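Local coordinates for putative cell adhesion protein (Bacteroides eggerthii, PDB 4GPV), which is probably a FimA-like fimbrial subunit that assembles into pili on the bacterial surface and may take part in cell adhesion, at residues A227-V232 / F246-Y250; W132-E136 / R193-S197; G210-Y214 / S276-Y280. All blocks are in the same frame, centred on the assembly; numbering follows the deposited sequence.

Interaction 1: residues A227-V232 / F246-Y250. With TRS (2-amino-2-hydroxymethyl-propane-1,3-diol), chain C.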
loop_
_atom_site.group_PDB
_atom_site.type_symbol
_atom_site.label_atom_id
_atom_site.label_comp_id
_atom_site.label_asym_id
_atom_site.label_seq_id
_atom_site.Cartn_x
_atom_site.Cartn_y
_atom_site.Cartn_z
ATOM N N ALA A 227 -12.023 3.269 -5.991
ATOM C CA ALA A 227 -10.733 3.923 -5.707
ATOM C C ALA A 227 -9.588 3.255 -6.480
ATOM O O ALA A 227 -8.484 3.796 -6.527
ATOM C CB ALA A 227 -10.438 3.864 -4.223
ATOM N N LEU A 228 -9.835 2.057 -7.035
ATOM C CA LEU A 228 -8.790 1.303 -7.756
ATOM C C LEU A 228 -8.968 1.382 -9.281
ATOM O O LEU A 228 -8.455 0.548 -10.023
ATOM C CB LEU A 228 -8.724 -0.141 -7.272
ATOM C CG LEU A 228 -8.357 -0.324 -5.805
ATOM C CD1 LEU A 228 -8.353 -1.781 -5.436
ATOM C CD2 LEU A 228 -7.031 0.405 -5.430
ATOM N N SER A 229 -9.633 2.444 -9.749
ATOM C CA SER A 229 -9.807 2.701 -11.172
ATOM C C SER A 229 -9.659 4.193 -11.417
ATOM O O SER A 229 -10.454 4.963 -10.900
ATOM C CB SER A 229 -11.171 2.193 -11.649
ATOM O OG SER A 229 -11.337 2.437 -13.036
ATOM N N ASP A 230 -8.661 4.607 -12.210
ATOM C CA ASP A 230 -8.449 6.016 -12.564
ATOM C C ASP A 230 -8.732 6.193 -14.042
ATOM O O ASP A 230 -8.019 5.606 -14.871
ATOM C CB ASP A 230 -7.026 6.456 -12.212
ATOM C CG ASP A 230 -6.826 6.656 -10.715
ATOM O OD1 ASP A 230 -7.756 7.183 -10.059
ATOM O OD2 ASP A 230 -5.680 6.449 -10.233
ATOM N N ALA A 231 -9.774 6.976 -14.367
ATOM C CA ALA A 231 -10.196 7.161 -15.762
ATOM C C ALA A 231 -9.123 7.779 -16.639
ATOM O O ALA A 231 -8.367 8.664 -16.205
ATOM C CB ALA A 231 -11.477 8.014 -15.835
ATOM N N VAL A 232 -9.082 7.303 -17.891
ATOM C CA VAL A 232 -8.173 7.802 -18.928
ATOM C C VAL A 232 -8.968 8.698 -19.896
ATOM O O VAL A 232 -10.027 8.311 -20.403
ATOM C CB VAL A 232 -7.473 6.621 -19.660
ATOM C CG1 VAL A 232 -6.665 7.087 -20.871
ATOM C CG2 VAL A 232 -6.597 5.830 -18.700
ATOM N N PHE A 246 1.523 8.638 -14.872
ATOM C CA PHE A 246 0.096 8.859 -15.114
ATOM C C PHE A 246 -0.696 8.882 -13.799
ATOM O O PHE A 246 -1.582 9.723 -13.614
ATOM C CB PHE A 246 -0.482 7.766 -16.037
ATOM C CG PHE A 246 -1.990 7.866 -16.162
ATOM C CD1 PHE A 246 -2.582 8.934 -16.847
ATOM C CD2 PHE A 246 -2.820 6.923 -15.566
ATOM C CE1 PHE A 246 -3.979 9.041 -16.944
ATOM C CE2 PHE A 246 -4.221 7.059 -15.633
ATOM C CZ PHE A 246 -4.785 8.114 -16.325
ATOM N N ASN A 247 -0.443 7.893 -12.930
ATOM C CA ASN A 247 -1.142 7.819 -11.638
ATOM C C ASN A 247 -0.347 6.935 -10.685
ATOM O O ASN A 247 0.659 6.326 -11.071
ATOM C CB ASN A 247 -2.585 7.278 -11.823
ATOM C CG ASN A 247 -2.689 5.773 -12.092
ATOM O OD1 ASN A 247 -1.800 5.142 -12.666
ATOM N ND2 ASN A 247 -3.761 5.153 -11.632
ATOM N N HIS A 248 -0.856 6.799 -9.465
ATOM C CA HIS A 248 -0.284 5.882 -8.504
ATOM C C HIS A 248 -1.420 5.324 -7.650
ATOM O O HIS A 248 -2.479 5.953 -7.550
ATOM C CB HIS A 248 0.787 6.578 -7.645
ATOM C CG HIS A 248 0.257 7.632 -6.737
ATOM N ND1 HIS A 248 0.104 8.926 -7.164
ATOM C CD2 HIS A 248 -0.164 7.535 -5.451
ATOM C CE1 HIS A 248 -0.406 9.587 -6.138
ATOM N NE2 HIS A 248 -0.587 8.785 -5.083
ATOM N N PHE A 249 -1.187 4.150 -7.065
ATOM C CA PHE A 249 -2.111 3.525 -6.118
ATOM C C PHE A 249 -1.357 3.151 -4.873
ATOM O O PHE A 249 -0.170 2.820 -4.946
ATOM C CB PHE A 249 -2.743 2.245 -6.717
ATOM C CG PHE A 249 -3.673 2.442 -7.886
ATOM C CD1 PHE A 249 -4.908 3.071 -7.721
ATOM C CD2 PHE A 249 -3.365 1.912 -9.132
ATOM C CE1 PHE A 249 -5.779 3.225 -8.803
ATOM C CE2 PHE A 249 -4.250 2.031 -10.201
ATOM C CZ PHE A 249 -5.448 2.689 -10.036
ATOM N N TYR A 250 -2.033 3.191 -3.730
ATOM C CA TYR A 250 -1.496 2.644 -2.484
ATOM C C TYR A 250 -2.135 1.299 -2.298
ATOM O O TYR A 250 -3.343 1.157 -2.546
ATOM C CB TYR A 250 -1.822 3.540 -1.263
ATOM C CG TYR A 250 -1.296 4.935 -1.431
ATOM C CD1 TYR A 250 0.077 5.187 -1.474
ATOM C CD2 TYR A 250 -2.164 6.009 -1.571
ATOM C CE1 TYR A 250 0.565 6.480 -1.671
ATOM C CE2 TYR A 250 -1.690 7.309 -1.721
ATOM C CZ TYR A 250 -0.328 7.538 -1.786
ATOM O OH TYR A 250 0.106 8.822 -1.978
HETATM C C TRS C . -4.989 8.480 -7.245
HETATM C C1 TRS C . -5.135 8.603 -5.726
HETATM C C2 TRS C . -3.604 8.980 -7.680
HETATM C C3 TRS C . -6.112 9.242 -7.963
HETATM N N TRS C . -5.109 7.026 -7.605
HETATM O O1 TRS C . -4.162 7.802 -5.067
HETATM O O2 TRS C . -3.312 8.663 -9.033
HETATM O O3 TRS C . -7.356 8.552 -7.862
#

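Interaction 2: residues W132-E136 / R193-S197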
loop_
_atom_site.group_PDB
_atom_site.type_symbol
_atom_site.label_atom_id
_atom_site.label_comp_id
_atom_site.label_asym_id
_atom_site.label_seq_id
_atom_site.Cartn_x
_atom_site.Cartn_y
_atom_site.Cartn_z
ATOM N N TRP A 132 -0.709 5.461 6.760
ATOM C CA TRP A 132 -0.447 4.754 8.020
ATOM C C TRP A 132 1.035 4.426 8.121
ATOM O O TRP A 132 1.633 4.022 7.126
ATOM C CB TRP A 132 -1.248 3.442 8.088
ATOM C CG TRP A 132 -2.740 3.608 8.225
ATOM C CD1 TRP A 132 -3.422 4.744 8.545
ATOM C CD2 TRP A 132 -3.725 2.564 8.106
ATOM N NE1 TRP A 132 -4.772 4.491 8.574
ATOM C CE2 TRP A 132 -4.987 3.154 8.336
ATOM C CE3 TRP A 132 -3.658 1.189 7.814
ATOM C CZ2 TRP A 132 -6.185 2.422 8.269
ATOM C CZ3 TRP A 132 -4.852 0.457 7.725
ATOM C CH2 TRP A 132 -6.094 1.076 7.958
HETATM N N MSE A 133 1.619 4.613 9.308
HETATM C CA MSE A 133 3.015 4.299 9.611
HETATM C C MSE A 133 3.087 3.634 10.952
HETATM O O MSE A 133 2.217 3.865 11.806
HETATM C CB MSE A 133 3.902 5.554 9.618
HETATM C CG MSE A 133 3.989 6.234 8.240
HETATM SE SE MSE A 133 4.971 7.902 8.368
HETATM C CE MSE A 133 3.542 9.136 8.652
ATOM N N SER A 134 4.063 2.760 11.128
ATOM C CA SER A 134 4.186 2.102 12.412
ATOM C C SER A 134 5.647 1.799 12.699
ATOM O O SER A 134 6.486 1.759 11.801
ATOM C CB SER A 134 3.321 0.842 12.467
ATOM O OG SER A 134 3.892 -0.179 11.654
ATOM N N GLY A 135 5.946 1.608 13.959
ATOM C CA GLY A 135 7.301 1.293 14.391
ATOM C C GLY A 135 7.314 0.859 15.827
ATOM O O GLY A 135 6.306 0.979 16.521
ATOM N N GLU A 136 8.469 0.344 16.303
ATOM C CA GLU A 136 8.528 -0.106 17.695
ATOM C C GLU A 136 9.949 0.005 18.203
ATOM O O GLU A 136 10.887 -0.041 17.408
ATOM C CB GLU A 136 8.030 -1.574 17.829
ATOM C CG GLU A 136 8.930 -2.602 17.153
ATOM C CD GLU A 136 8.338 -3.982 16.966
ATOM O OE1 GLU A 136 7.527 -4.153 16.030
ATOM O OE2 GLU A 136 8.730 -4.907 17.714
ATOM N N ARG A 193 -1.335 -5.017 8.035
ATOM C CA ARG A 193 -0.813 -5.398 9.326
ATOM C C ARG A 193 0.135 -4.348 9.812
ATOM O O ARG A 193 1.095 -3.988 9.099
ATOM C CB ARG A 193 -0.080 -6.747 9.221
ATOM C CG ARG A 193 -0.933 -7.956 9.461
ATOM C CD ARG A 193 -1.344 -8.072 10.918
ATOM N NE ARG A 193 -0.374 -8.750 11.774
ATOM C CZ ARG A 193 -0.424 -10.036 12.091
ATOM N NH1 ARG A 193 -1.366 -10.817 11.580
ATOM N NH2 ARG A 193 0.476 -10.558 12.906
ATOM N N PHE A 194 -0.115 -3.814 11.016
ATOM C CA PHE A 194 0.803 -2.807 11.525
ATOM C C PHE A 194 2.067 -3.425 12.071
ATOM O O PHE A 194 3.123 -2.800 11.998
ATOM C CB PHE A 194 0.112 -1.966 12.629
ATOM C CG PHE A 194 -1.097 -1.230 12.109
ATOM C CD1 PHE A 194 -0.970 0.034 11.532
ATOM C CD2 PHE A 194 -2.371 -1.800 12.188
ATOM C CE1 PHE A 194 -2.096 0.719 11.056
ATOM C CE2 PHE A 194 -3.492 -1.124 11.682
ATOM C CZ PHE A 194 -3.347 0.118 11.112
ATOM N N PHE A 195 1.952 -4.609 12.713
ATOM C CA PHE A 195 3.087 -5.296 13.321
ATOM C C PHE A 195 3.055 -6.743 12.884
ATOM O O PHE A 195 2.276 -7.107 12.012
ATOM C CB PHE A 195 3.043 -5.143 14.852
ATOM C CG PHE A 195 3.027 -3.700 15.255
ATOM C CD1 PHE A 195 4.175 -2.919 15.146
ATOM C CD2 PHE A 195 1.848 -3.091 15.671
ATOM C CE1 PHE A 195 4.138 -1.558 15.423
ATOM C CE2 PHE A 195 1.816 -1.727 15.949
ATOM C CZ PHE A 195 2.978 -0.981 15.876
ATOM N N GLY A 196 3.941 -7.542 13.424
ATOM C CA GLY A 196 3.996 -8.936 13.021
ATOM C C GLY A 196 5.151 -9.174 12.085
ATOM O O GLY A 196 5.932 -8.267 11.778
ATOM N N SER A 197 5.262 -10.408 11.646
ATOM C CA SER A 197 6.375 -10.827 10.819
ATOM C C SER A 197 6.240 -10.304 9.404
ATOM O O SER A 197 5.145 -9.980 8.939
ATOM C CB SER A 197 6.451 -12.342 10.783
ATOM O OG SER A 197 5.356 -12.850 10.037
HETATM O O HOH W 1 6.253 -6.647 15.412
#

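Interaction 3: residues G210-Y214 / S276-Y280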
loop_
_atom_site.group_PDB
_atom_site.type_symbol
_atom_site.label_atom_id
_atom_site.label_comp_id
_atom_site.label_asym_id
_atom_site.label_seq_id
_atom_site.Cartn_x
_atom_site.Cartn_y
_atom_site.Cartn_z
ATOM N N GLY A 210 -10.364 -3.012 -8.874
ATOM C CA GLY A 210 -10.886 -1.846 -9.594
ATOM C C GLY A 210 -11.813 -2.151 -10.745
ATOM O O GLY A 210 -12.538 -1.269 -11.221
ATOM N N PHE A 211 -11.792 -3.408 -11.235
ATOM C CA PHE A 211 -12.618 -3.821 -12.361
ATOM C C PHE A 211 -12.786 -5.325 -12.312
ATOM O O PHE A 211 -11.799 -6.022 -12.122
ATOM C CB PHE A 211 -11.934 -3.390 -13.694
ATOM C CG PHE A 211 -12.767 -3.626 -14.930
ATOM C CD1 PHE A 211 -13.752 -2.716 -15.313
ATOM C CD2 PHE A 211 -12.613 -4.785 -15.678
ATOM C CE1 PHE A 211 -14.527 -2.939 -16.457
ATOM C CE2 PHE A 211 -13.402 -5.018 -16.813
ATOM C CZ PHE A 211 -14.352 -4.088 -17.196
ATOM N N ASN A 212 -14.005 -5.847 -12.534
ATOM C CA ASN A 212 -14.163 -7.302 -12.503
ATOM C C ASN A 212 -15.109 -7.806 -13.598
ATOM O O ASN A 212 -15.563 -8.947 -13.507
ATOM C CB ASN A 212 -14.679 -7.744 -11.120
ATOM C CG ASN A 212 -16.111 -7.343 -10.800
ATOM O OD1 ASN A 212 -16.766 -6.580 -11.515
ATOM N ND2 ASN A 212 -16.651 -7.880 -9.723
ATOM N N GLN A 213 -15.431 -6.960 -14.598
ATOM C CA GLN A 213 -16.388 -7.320 -15.669
ATOM C C GLN A 213 -15.655 -7.903 -16.889
ATOM O O GLN A 213 -15.683 -7.355 -17.997
ATOM C CB GLN A 213 -17.283 -6.122 -16.012
ATOM C CG GLN A 213 -18.285 -5.811 -14.869
ATOM C CD GLN A 213 -19.093 -4.552 -15.106
ATOM O OE1 GLN A 213 -19.854 -4.436 -16.070
ATOM N NE2 GLN A 213 -18.942 -3.573 -14.231
ATOM N N TYR A 214 -14.954 -9.015 -16.648
ATOM C CA TYR A 214 -14.217 -9.790 -17.646
ATOM C C TYR A 214 -14.440 -11.264 -17.320
ATOM O O TYR A 214 -14.671 -11.603 -16.154
ATOM C CB TYR A 214 -12.720 -9.409 -17.744
ATOM C CG TYR A 214 -11.908 -9.542 -16.474
ATOM C CD1 TYR A 214 -11.802 -8.478 -15.572
ATOM C CD2 TYR A 214 -11.190 -10.705 -16.197
ATOM C CE1 TYR A 214 -11.064 -8.605 -14.381
ATOM C CE2 TYR A 214 -10.470 -10.849 -15.004
ATOM C CZ TYR A 214 -10.393 -9.789 -14.109
ATOM O OH TYR A 214 -9.665 -9.928 -12.948
ATOM N N SER A 276 -15.527 -5.182 -26.613
ATOM C CA SER A 276 -15.141 -6.078 -25.530
ATOM C C SER A 276 -14.013 -5.473 -24.726
ATOM O O SER A 276 -13.221 -4.708 -25.276
ATOM C CB SER A 276 -14.717 -7.441 -26.095
ATOM O OG SER A 276 -13.725 -7.315 -27.100
ATOM N N PRO A 277 -13.894 -5.825 -23.433
ATOM C CA PRO A 277 -12.785 -5.282 -22.641
ATOM C C PRO A 277 -11.457 -5.982 -22.973
ATOM O O PRO A 277 -11.393 -7.202 -23.207
ATOM C CB PRO A 277 -13.213 -5.542 -21.190
ATOM C CG PRO A 277 -14.166 -6.655 -21.262
ATOM C CD PRO A 277 -14.782 -6.691 -22.624
ATOM N N ILE A 278 -10.394 -5.192 -23.036
ATOM C CA ILE A 278 -9.034 -5.688 -23.276
ATOM C C ILE A 278 -8.156 -5.066 -22.226
ATOM O O ILE A 278 -8.527 -4.056 -21.616
ATOM C CB ILE A 278 -8.476 -5.473 -24.710
ATOM C CG1 ILE A 278 -8.408 -3.969 -25.059
ATOM C CG2 ILE A 278 -9.276 -6.285 -25.746
ATOM C CD1 ILE A 278 -7.615 -3.595 -26.260
ATOM N N PHE A 279 -7.023 -5.685 -21.983
ATOM C CA PHE A 279 -6.113 -5.230 -20.929
ATOM C C PHE A 279 -4.666 -5.214 -21.373
ATOM O O PHE A 279 -4.254 -6.045 -22.174
ATOM C CB PHE A 279 -6.231 -6.172 -19.708
ATOM C CG PHE A 279 -7.605 -6.239 -19.096
ATOM C CD1 PHE A 279 -8.559 -7.131 -19.580
ATOM C CD2 PHE A 279 -7.961 -5.390 -18.060
ATOM C CE1 PHE A 279 -9.841 -7.179 -19.024
ATOM C CE2 PHE A 279 -9.223 -5.462 -17.474
ATOM C CZ PHE A 279 -10.179 -6.326 -17.993
ATOM N N TYR A 280 -3.874 -4.290 -20.795
ATOM C CA TYR A 280 -2.420 -4.261 -20.984
ATOM C C TYR A 280 -1.884 -4.422 -19.564
ATOM O O TYR A 280 -1.784 -3.439 -18.835
ATOM C CB TYR A 280 -1.960 -2.961 -21.663
ATOM C CG TYR A 280 -2.649 -2.699 -22.981
ATOM C CD1 TYR A 280 -2.123 -3.196 -24.174
ATOM C CD2 TYR A 280 -3.789 -1.901 -23.048
ATOM C CE1 TYR A 280 -2.687 -2.866 -25.405
ATOM C CE2 TYR A 280 -4.394 -1.604 -24.278
ATOM C CZ TYR A 280 -3.839 -2.092 -25.453
ATOM O OH TYR A 280 -4.426 -1.773 -26.665
#

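Interaction 1: residues A227-V232 / F246-Y250
Ala227 turns its carbonyl to the aromatic ring of Phe249, with Ala227 O 3.6 Å from Phe249 CE1 and close to the ring plane, so the polar atom meets the ring edge. Leu228 follows: its CA-to-CB bond runs sideways, yet CD2 comes within 4.1 Å of Phe249 CD1, making an apolar contact at the buried end of the pair. Ser229 points away and packs on strand 176-193, to which segment 227-232 is joined by backbone hydrogen bonds of Leu228, Asp230 and Val232. The strand is not paired with 247-250. The two axes run 8.9 Å apart at 163°, nearly antiparallel, and side chains fill the gap. Asp230 is the polar centre of that gap. Its OD2 accepts a nearly straight hydrogen bond from Asn247 ND2 (2.7 Å, 174°) and lies 3.5 Å from Phe249 CE1. A bound Tris molecule, probably from the crystallisation liquor, completes the site: its N donates to Asp230 OD2 and to His248 O, both at 2.8 Å, its O3 donates to Asp230 OD1 at 2.6 Å, and His248 N donates to its O2 at 3.1 Å. Beyond Asp230, the carbonyl of Ala231 meets the edge of the Phe246 ring (Ala231 O to Phe246 CZ, 3.6 Å), and Val232 CG2 packs on the same CZ at 3.8 Å. Strand 247-251 belongs to the sheet of strand 146-169, so the contact bridges two sheets of a β-sandwich-like domain. The Asp230 carboxylate beside His248 O thus forms a small pocket suited to amino and hydroxyl groups, without implying a natural ligand.

Interaction 2: residues W132-E136 / R193-S197
The Phe194 ring reaches over one face of the Trp132 indole, where Phe194 CZ lies 3.5 Å from Trp132 CE3. The two six-membered rings have centroids 5.1 Å apart and planes inclined at 39°, an oblique pairing of two buried residues. Trp132 leads into strand 133-138, whereas Phe194 begins the loop that leaves strand 176-193, so the rings join this loop to the neighbouring sheet. Next to them Ser134 turns toward the loop and donates a hydrogen bond from its OG to Phe194 O (2.8 Å), tying the strand to the loop backbone where their CA atoms are nearest. Phe195 covers the following part of the strand: its CZ sits 3.9 Å from Ser134 CB, and Gly135 O approaches the ring edge at Phe195 CE1 (3.5 Å). Leu109 and Leu110 of helix 106-111 also pack on Phe195, and Tyr87 meets it edge-to-face. At the exposed end a water bridges Glu136 OE1 (2.9 Å) and Gly196 N (3.2 Å), while Glu136 OE2 forms a salt bridge with Lys85. Within the loop, Arg193 NE donates to Phe195 O at 3.1 Å, bracing the turn before Ser197 caps the N terminus of helix 198-201. The arrangement is that of a loop laid over the face of a β-sheet with its aromatic side chains against the strand; here the loop between strand 176-193 and helix 198-201 lies across strand 133-138 of the other sheet.

Interaction 3: residues G210-Y214 / S276-Y280
Three aromatic rings, Phe211, Tyr214 and Phe279, cluster with no hydrogen bond between the segments. Phe279 stands out from strand 274-283 and directs its edge at the face of Tyr214 in an offset edge-to-face pair, centroids 5.2 Å apart and planes at 73°; the nearest atoms are Tyr214 CD1 and Phe279 CZ, at 3.6 Å. The same CZ of Phe279 is 3.7 Å from Phe211 CE2, but this second pair is oblique, at 61° with centroids 5.8 Å apart. Pro277, two residues earlier on the same side of the strand, widens the apolar patch, its CB 4.4 Å from Phe211 CZ. Pro277 CG also touches the loop backbone, 3.7 Å from Gln213 O. Pro320 packs on both Tyr214 and Phe279, and Tyr214 OH is hydrogen-bonded to Glu321. The irregular loop 210-214 therefore adheres to the strand through ring and proline surfaces, so its hold on this strand rests on shape and hydrophobic burial instead of backbone pairing.

How the interactions relate
Interaction 1 lies at the surface, whereas interactions 2 and 3 are partly buried. Along the chain interaction 1 is nested inside the loop closed by interaction 3, and the two touch where Leu228 CB meets Gly210 CA at 3.6 Å. Interaction 2 closes earlier in the sequence and sits across the chain's centre, 25 Å from interaction 1 and 34 Å from interaction 3, centre to centre. Interaction 1 shares a sheet with each of the others, that of strand 146-169 with interaction 2 and that of strand 176-193 with interaction 3. Chemistry varies with place: a carboxylate dominates the surface site, aromatic packing combines with one serine hydrogen bond in 132-136/193-197, and 210-214/276-280 is apolar and aromatic.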